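PDB 2P4S: purine nucleoside phosphorylase from Anopheles gambiae, which cleaves inosine, guanosine and their 2'-deoxy forms with phosphate, releasing the free purine base and a pentose 1-phosphate for purine salvage. Local coordinates for residues H140-T145 / G168-Y173. Sequence-based numbering, arbitrary orientation.
Sequences HFPVST and GRFHHY. With DIH (7-[[(3R,4R)-3-(hydroxymethyl)-4-oxidanyl-pyrrolidin-1-ium-1-yl]methyl]-3,5-dihydropyrrolo[3,2-d]pyrimidin-4-one), chain F; PO4 (phosphate ion), chain D.
The phosphate-binding loop 168-173, which follows strand 161-167, is backed by the loop 140-145, and the two meet chiefly where F170 packs on P142 and S144. P142 lies over one face of the F170 ring: its CB stands 3.6 Å from the ring centroid and almost on the ring normal, a CH-pi contact, while CG reaches F170 CE2 at 3.8 Å. F141 comes to the rim of the same ring, its CD2 4.0 Å from F170 CZ, with the two ring planes turned 76° apart. S144 supplies the hydrogen bond between 140-145 and 168-173, from its OG to the carbonyl O of R169 (3.0 Å); just beyond, Y176 OH bonds V143 O and E174 bonds T145 OG1. With chi1 at -66°, OG is set beside the backbone N of S144 and comes to that oxygen from above the carbonyl plane, 52° out of it. R169 itself turns from the loop 140-145 toward the phosphate ion, its chain bent at chi2 and chi3. R169 NH1 donates to PO4 O2 at 2.9 Å, though the position of that oxygen is less sure. Farther along, Y173 OH gives a hydrogen bond to O3' of the inhibitor DIH (2.7 Å), and the Y173 ring meets F244 of the second subunit edge-to-face. The chemistry thus divides along 168-173: the F170 ring packs against P142 and F141, and the S144 OG bond grips the R169 carbonyl, whereas R169 NH1 and Y173 OH reach the phosphate and the inhibitor, while a salt bridge from NE to E309 and an NH2 bond to T199 O probably fix the guanidinium's orientation.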
ATOM      1  N   HIS A 140      10.327 -27.620   0.552  1.00 26.29           N
ATOM      2  CA  HIS A 140      10.211 -26.137   0.620  1.00 27.00           C
ATOM      3  C   HIS A 140       8.839 -25.590   0.277  1.00 26.22           C
ATOM      4  O   HIS A 140       8.700 -24.397   0.053  1.00 26.96           O
ATOM      5  CB  HIS A 140      11.242 -25.448  -0.299  1.00 27.75           C
ATOM      6  CG  HIS A 140      12.641 -25.891  -0.051  1.00 31.45           C
ATOM      7  ND1 HIS A 140      13.301 -25.618   1.130  1.00 35.02           N
ATOM      8  CD2 HIS A 140      13.498 -26.619  -0.810  1.00 33.42           C
ATOM      9  CE1 HIS A 140      14.514 -26.146   1.082  1.00 36.44           C
ATOM     10  NE2 HIS A 140      14.660 -26.749  -0.087  1.00 37.28           N
ATOM     11  N   PHE A 141       7.836 -26.447   0.211  1.00 25.33           N
ATOM     12  CA  PHE A 141       6.525 -25.994  -0.199  1.00 24.76           C
ATOM     13  C   PHE A 141       5.685 -25.446   0.980  1.00 25.10           C
ATOM     14  O   PHE A 141       5.639 -26.057   2.063  1.00 23.90           O
ATOM     15  CB  PHE A 141       5.780 -27.117  -0.890  1.00 23.31           C
ATOM     16  CG  PHE A 141       5.345 -26.765  -2.286  1.00 21.80           C
ATOM     17  CD1 PHE A 141       6.284 -26.487  -3.256  1.00 19.08           C
ATOM     18  CD2 PHE A 141       4.011 -26.731  -2.629  1.00 20.43           C
ATOM     19  CE1 PHE A 141       5.900 -26.177  -4.570  1.00 21.68           C
ATOM     20  CE2 PHE A 141       3.608 -26.396  -3.962  1.00 20.92           C
ATOM     21  CZ  PHE A 141       4.570 -26.134  -4.915  1.00 21.19           C
ATOM     22  N   PRO A 142       5.002 -24.303   0.754  1.00 25.09           N
ATOM     23  CA  PRO A 142       4.008 -23.840   1.712  1.00 24.76           C
ATOM     24  C   PRO A 142       2.840 -24.810   1.725  1.00 24.64           C
ATOM     25  O   PRO A 142       2.703 -25.661   0.838  1.00 24.21           O
ATOM     26  CB  PRO A 142       3.549 -22.483   1.137  1.00 25.30           C
ATOM     27  CG  PRO A 142       4.543 -22.096   0.110  1.00 25.40           C
ATOM     28  CD  PRO A 142       5.134 -23.392  -0.405  1.00 25.59           C
ATOM     29  N   VAL A 143       2.014 -24.704   2.738  1.00 24.92           N
ATOM     30  CA  VAL A 143       0.803 -25.495   2.801  1.00 25.18           C
ATOM     31  C   VAL A 143      -0.420 -24.577   2.729  1.00 25.08           C
ATOM     32  O   VAL A 143      -0.378 -23.421   3.171  1.00 25.51           O
ATOM     33  CB  VAL A 143       0.777 -26.389   4.065  1.00 25.42           C
ATOM     34  CG1 VAL A 143       2.017 -27.406   4.064  1.00 27.88           C
ATOM     35  CG2 VAL A 143       0.739 -25.556   5.337  1.00 24.84           C
ATOM     36  N   SER A 144      -1.513 -25.102   2.186  1.00 25.39           N
ATOM     37  CA  SER A 144      -2.809 -24.375   2.123  1.00 24.84           C
ATOM     38  C   SER A 144      -3.554 -24.475   3.447  1.00 24.55           C
ATOM     39  O   SER A 144      -3.843 -25.563   3.888  1.00 25.75           O
ATOM     40  CB  SER A 144      -3.663 -24.953   0.993  1.00 23.35           C
ATOM     41  OG  SER A 144      -3.049 -24.681  -0.244  1.00 21.76           O
ATOM     42  N   THR A 145      -3.856 -23.358   4.103  1.00 25.34           N
ATOM     43  CA  THR A 145      -4.541 -23.414   5.424  1.00 24.61           C
ATOM     44  C   THR A 145      -6.033 -23.035   5.296  1.00 24.34           C
ATOM     45  O   THR A 145      -6.786 -23.099   6.263  1.00 23.88           O
ATOM     46  CB  THR A 145      -3.843 -22.546   6.510  1.00 25.32           C
ATOM     47  OG1 THR A 145      -3.985 -21.151   6.197  1.00 26.05           O
ATOM     48  CG2 THR A 145      -2.301 -22.872   6.653  1.00 24.39           C
ATOM     49  N   GLY A 168      -5.770 -25.993  -4.799  1.00 22.02           N
ATOM     50  CA  GLY A 168      -5.570 -25.129  -3.637  1.00 20.54           C
ATOM     51  C   GLY A 168      -4.376 -24.232  -3.830  1.00 19.16           C
ATOM     52  O   GLY A 168      -3.391 -24.628  -4.456  1.00 19.70           O
ATOM     53  N   ARG A 169      -4.434 -23.022  -3.276  1.00 18.52           N
ATOM     54  CA  ARG A 169      -3.314 -22.085  -3.386  1.00 16.59           C
ATOM     55  C   ARG A 169      -2.971 -21.436  -2.030  1.00 17.24           C
ATOM     56  O   ARG A 169      -3.519 -21.832  -0.989  1.00 16.55           O
ATOM     57  CB  ARG A 169      -3.584 -21.015  -4.474  1.00 16.27           C
ATOM     58  CG  ARG A 169      -4.754 -20.066  -4.158  1.00 14.55           C
ATOM     59  CD  ARG A 169      -4.509 -18.595  -4.549  1.00 15.29           C
ATOM     60  NE  ARG A 169      -4.374 -18.355  -5.988  1.00 14.38           N
ATOM     61  CZ  ARG A 169      -5.365 -18.482  -6.868  1.00 14.29           C
ATOM     62  NH1 ARG A 169      -6.595 -18.816  -6.463  1.00  7.29           N
ATOM     63  NH2 ARG A 169      -5.127 -18.252  -8.161  1.00 15.64           N
ATOM     64  N   PHE A 170      -2.046 -20.461  -2.081  1.00 17.15           N
ATOM     65  CA  PHE A 170      -1.466 -19.723  -0.939  1.00 17.70           C
ATOM     66  C   PHE A 170      -1.820 -18.246  -1.052  1.00 17.56           C
ATOM     67  O   PHE A 170      -1.712 -17.659  -2.143  1.00 17.93           O
ATOM     68  CB  PHE A 170       0.088 -19.852  -0.925  1.00 16.81           C
ATOM     69  CG  PHE A 170       0.560 -21.257  -1.163  1.00 18.61           C
ATOM     70  CD1 PHE A 170       0.031 -22.321  -0.402  1.00 16.81           C
ATOM     71  CD2 PHE A 170       1.461 -21.550  -2.187  1.00 17.51           C
ATOM     72  CE1 PHE A 170       0.442 -23.634  -0.644  1.00 18.64           C
ATOM     73  CE2 PHE A 170       1.869 -22.893  -2.411  1.00 16.04           C
ATOM     74  CZ  PHE A 170       1.364 -23.911  -1.651  1.00 16.19           C
ATOM     75  N   HIS A 171      -2.187 -17.646   0.075  1.00 16.50           N
ATOM     76  CA  HIS A 171      -2.663 -16.268   0.086  1.00 16.08           C
ATOM     77  C   HIS A 171      -1.839 -15.478   1.054  1.00 16.32           C
ATOM     78  O   HIS A 171      -1.382 -16.010   2.067  1.00 15.43           O
ATOM     79  CB  HIS A 171      -4.118 -16.192   0.521  1.00 14.99           C
ATOM     80  CG  HIS A 171      -5.008 -17.224  -0.112  1.00 16.04           C
ATOM     81  ND1 HIS A 171      -5.843 -16.933  -1.174  1.00 17.32           N
ATOM     82  CD2 HIS A 171      -5.250 -18.522   0.208  1.00 16.16           C
ATOM     83  CE1 HIS A 171      -6.539 -18.009  -1.505  1.00 14.18           C
ATOM     84  NE2 HIS A 171      -6.203 -18.987  -0.673  1.00 20.99           N
ATOM     85  N   HIS A 172      -1.690 -14.198   0.738  1.00 16.03           N
ATOM     86  CA  HIS A 172      -0.919 -13.262   1.534  1.00 17.08           C
ATOM     87  C   HIS A 172      -1.442 -13.099   2.968  1.00 16.58           C
ATOM     88  O   HIS A 172      -0.647 -12.962   3.895  1.00 16.94           O
ATOM     89  CB  HIS A 172      -0.869 -11.920   0.792  1.00 17.13           C
ATOM     90  CG  HIS A 172       0.177 -10.974   1.292  1.00 19.41           C
ATOM     91  ND1 HIS A 172       1.496 -11.343   1.493  1.00 19.87           N
ATOM     92  CD2 HIS A 172       0.109  -9.656   1.587  1.00 17.95           C
ATOM     93  CE1 HIS A 172       2.189 -10.294   1.901  1.00 18.26           C
ATOM     94  NE2 HIS A 172       1.375  -9.256   1.946  1.00 19.77           N
ATOM     95  N   TYR A 173      -2.765 -13.105   3.138  1.00 16.47           N
ATOM     96  CA  TYR A 173      -3.410 -13.053   4.475  1.00 17.47           C
ATOM     97  C   TYR A 173      -3.097 -14.279   5.385  1.00 18.61           C
ATOM     98  O   TYR A 173      -3.370 -14.257   6.612  1.00 17.20           O
ATOM     99  CB  TYR A 173      -4.935 -12.833   4.367  1.00 16.42           C
ATOM    100  CG  TYR A 173      -5.672 -13.951   3.661  1.00 18.28           C
ATOM    101  CD1 TYR A 173      -5.842 -15.226   4.272  1.00 16.70           C
ATOM    102  CD2 TYR A 173      -6.264 -13.744   2.405  1.00 16.37           C
ATOM    103  CE1 TYR A 173      -6.524 -16.269   3.614  1.00 13.76           C
ATOM    104  CE2 TYR A 173      -6.932 -14.784   1.756  1.00 14.66           C
ATOM    105  CZ  TYR A 173      -7.070 -16.041   2.373  1.00 16.69           C
ATOM    106  OH  TYR A 173      -7.738 -17.077   1.707  1.00 15.48           O
TER
HETATM  107  O5' DIH F 401     -13.982 -16.491   1.069  1.00 18.22           O
HETATM  108  C5' DIH F 401     -12.720 -15.815   1.240  1.00 18.39           C
HETATM  109  C4' DIH F 401     -11.803 -16.336   0.160  1.00 18.57           C
HETATM  110  C6' DIH F 401     -12.438 -16.189  -1.241  1.00 16.89           C
HETATM  111  C3' DIH F 401     -10.511 -15.548   0.150  1.00 16.77           C
HETATM  112  O3' DIH F 401      -9.454 -16.433  -0.224  1.00 15.14           O
HETATM  113  C2' DIH F 401     -10.705 -14.553  -0.978  1.00 14.53           C
HETATM  114  N1' DIH F 401     -11.452 -15.361  -1.992  1.00 16.27           N
HETATM  115  C10 DIH F 401     -11.935 -14.501  -3.083  1.00 13.21           C
HETATM  116  C9  DIH F 401     -13.174 -13.663  -2.848  1.00 13.77           C
HETATM  117  C8  DIH F 401     -14.509 -14.087  -3.085  1.00 13.76           C
HETATM  118  N7  DIH F 401     -15.347 -13.054  -2.793  1.00 14.43           N
HETATM  119  C5  DIH F 401     -14.622 -11.983  -2.378  1.00 12.86           C
HETATM  120  C6  DIH F 401     -14.956 -10.584  -1.988  1.00 14.19           C
HETATM  121  O6  DIH F 401     -16.182 -10.155  -1.946  1.00 15.95           O
HETATM  122  N1  DIH F 401     -13.903  -9.802  -1.671  1.00 13.84           N
HETATM  123  C2  DIH F 401     -12.603 -10.228  -1.694  1.00 14.24           C
HETATM  124  N3  DIH F 401     -12.262 -11.469  -2.072  1.00 13.24           N
HETATM  125  C4  DIH F 401     -13.265 -12.345  -2.418  1.00 13.35           C
HETATM  126  P   PO4 D 503      -9.078 -17.443  -4.117  1.00 17.31           P
HETATM  127  O1  PO4 D 503     -10.049 -18.024  -5.093  1.00 17.23           O
HETATM  128  O2  PO4 D 503      -7.931 -18.439  -3.941  1.00 17.48           O
HETATM  129  O3  PO4 D 503      -8.479 -16.161  -4.564  1.00 16.91           O
HETATM  130  O4  PO4 D 503      -9.811 -17.205  -2.831  1.00 16.98           O